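Side-chain contact in membrane attack complex assembly inhibitor BGA71 (Borreliella bavariensis, PDB 6FMH), which probably blocks assembly of the complement membrane attack complex on the surface of the Lyme disease spirochaete, helping it evade innate immunity: residues H92-T95 / S96-I100. Residues are numbered along the deposited sequence; the frame is centred on the assembly and turned at random.
Sequences HRYT and SKEFI
Arg93, Tyr94 and Thr95 each offer a carbonyl to the amide four residues on, Lys97, Glu98 and Phe99, with N-H...O angles near 166°, the signature of a continuous alpha-helix in its first turns. Lys97 N lies 3.2 Å from Arg93 O. Arg93 O has further possible partners in Ser96. A chi1 of 55°, with OG between the backbone N and the carbonyl carbon, directs the serine hydroxyl toward Arg93 O, one of the common ways a serine turns back to a carbonyl of the preceding turn. The modelled separation of Ser96 OG and Arg93 O is implausibly short, however, so the strength of that bond is left open; Ser96 N adds a weak, bent bond.

One turn apart on the outer surface, Tyr94 and Glu98 meet at the ring edge. The evidence is positional: Glu98 CD lies in the ring plane, and OE2, close to that plane, is 3.3 Å from CD2 of Tyr94. The carboxylate is itself tilted 61° against the ring. Thr95 OG1 lies over one face of the same ring, offset toward its rim. Arg93 and Lys97 meet at an angle, the lysine NZ 3.7 Å from the Arg93 CD methylene. Arg93 NE and Lys97 NZ, like charges, stay 5.0 Å apart and have separate partners: Arg93 NE bonds to Tyr87 O and its side chain makes a cation-pi contact with Tyr87, while Lys97 NZ has a long, weak ion pair with Asp48.

This start of helix 90-123 is bordered by helix 73-88, where Ser96 touches Leu86 and Tyr87. Phe99 packs on Leu83 there, on Ile65 of helix 55-68 and on Met180 of helix 173-183, and meets the Tyr184 ring edge-to-face, joining these helices in the all-helical fold.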
loop_
_atom_site.group_PDB
_atom_site.type_symbol
_atom_site.label_atom_id
_atom_site.label_comp_id
_atom_site.label_asym_id
_atom_site.label_seq_id
_atom_site.Cartn_x
_atom_site.Cartn_y
_atom_site.Cartn_z
ATOM N N HIS A 92 15.453 -0.584 31.336
ATOM C CA HIS A 92 15.588 -1.160 30.011
ATOM C C HIS A 92 14.374 -0.982 29.109
ATOM O O HIS A 92 14.369 -1.476 27.978
ATOM C CB HIS A 92 15.891 -2.652 30.115
ATOM C CG HIS A 92 17.122 -2.957 30.893
ATOM N ND1 HIS A 92 17.130 -3.882 31.913
ATOM C CD2 HIS A 92 18.373 -2.455 30.824
ATOM C CE1 HIS A 92 18.337 -3.939 32.438
ATOM N NE2 HIS A 92 19.113 -3.096 31.781
ATOM N N ARG A 93 13.354 -0.280 29.582
ATOM C CA ARG A 93 12.185 -0.069 28.749
ATOM C C ARG A 93 12.602 0.320 27.323
ATOM O O ARG A 93 12.116 -0.240 26.346
ATOM C CB ARG A 93 11.247 0.962 29.346
ATOM C CG ARG A 93 9.850 0.851 28.731
ATOM C CD ARG A 93 8.804 1.848 29.243
ATOM N NE ARG A 93 8.219 1.254 30.469
ATOM C CZ ARG A 93 7.346 1.779 31.336
ATOM N NH1 ARG A 93 6.909 3.005 31.206
ATOM N NH2 ARG A 93 6.933 1.057 32.369
ATOM N N TYR A 94 13.524 1.276 27.220
ATOM C CA TYR A 94 13.892 1.870 25.936
ATOM C C TYR A 94 14.366 0.851 24.916
ATOM O O TYR A 94 14.188 1.013 23.723
ATOM C CB TYR A 94 14.979 2.938 26.148
ATOM C CG TYR A 94 16.367 2.380 26.330
ATOM C CD1 TYR A 94 16.788 1.879 27.555
ATOM C CD2 TYR A 94 17.245 2.310 25.256
ATOM C CE1 TYR A 94 18.066 1.354 27.717
ATOM C CE2 TYR A 94 18.530 1.786 25.394
ATOM C CZ TYR A 94 18.942 1.316 26.635
ATOM O OH TYR A 94 20.211 0.783 26.755
ATOM N N THR A 95 15.037 -0.168 25.401
ATOM C CA THR A 95 15.553 -1.213 24.571
ATOM C C THR A 95 14.432 -1.998 23.884
ATOM O O THR A 95 14.567 -2.376 22.707
ATOM C CB THR A 95 16.402 -2.115 25.437
ATOM O OG1 THR A 95 17.420 -1.314 26.052
ATOM C CG2 THR A 95 17.039 -3.192 24.607
ATOM N N SER A 96 13.299 -2.201 24.571
ATOM C CA SER A 96 12.155 -2.831 23.944
ATOM C C SER A 96 11.616 -1.925 22.881
ATOM O O SER A 96 11.271 -2.351 21.788
ATOM C CB SER A 96 11.057 -3.147 24.986
ATOM O OG SER A 96 10.671 -1.998 25.716
ATOM N N LYS A 97 11.466 -0.657 23.220
ATOM C CA LYS A 97 10.954 0.336 22.255
ATOM C C LYS A 97 11.845 0.463 21.039
ATOM O O LYS A 97 11.362 0.474 19.910
ATOM C CB LYS A 97 10.809 1.702 22.915
ATOM C CG LYS A 97 9.480 1.890 23.545
ATOM C CD LYS A 97 9.369 3.261 24.186
ATOM C CE LYS A 97 8.132 3.358 25.038
ATOM N NZ LYS A 97 8.368 4.054 26.318
ATOM N N GLU A 98 13.141 0.582 21.267
ATOM C CA GLU A 98 14.079 0.671 20.144
ATOM C C GLU A 98 14.003 -0.564 19.235
ATOM O O GLU A 98 13.963 -0.443 18.033
ATOM C CB GLU A 98 15.520 0.935 20.641
ATOM C CG GLU A 98 15.783 2.422 20.772
ATOM C CD GLU A 98 17.034 2.769 21.551
ATOM O OE1 GLU A 98 18.104 2.146 21.326
ATOM O OE2 GLU A 98 16.959 3.756 22.302
ATOM N N PHE A 99 14.018 -1.758 19.830
ATOM C CA PHE A 99 13.844 -2.984 19.046
ATOM C C PHE A 99 12.608 -2.861 18.116
ATOM O O PHE A 99 12.656 -3.235 16.959
ATOM C CB PHE A 99 13.722 -4.186 19.992
ATOM C CG PHE A 99 13.386 -5.451 19.306
ATOM C CD1 PHE A 99 14.375 -6.197 18.695
ATOM C CD2 PHE A 99 12.054 -5.888 19.222
ATOM C CE1 PHE A 99 14.052 -7.389 18.028
ATOM C CE2 PHE A 99 11.737 -7.059 18.544
ATOM C CZ PHE A 99 12.734 -7.809 17.948
ATOM N N ILE A 100 11.518 -2.362 18.667
ATOM C CA ILE A 100 10.230 -2.297 17.995
ATOM C C ILE A 100 10.192 -1.172 16.975
ATOM O O ILE A 100 9.989 -1.400 15.793
ATOM C CB ILE A 100 9.097 -2.115 19.044
ATOM C CG1 ILE A 100 8.655 -3.465 19.599
ATOM C CG2 ILE A 100 7.883 -1.408 18.501
ATOM C CD1 ILE A 100 8.421 -4.543 18.579
#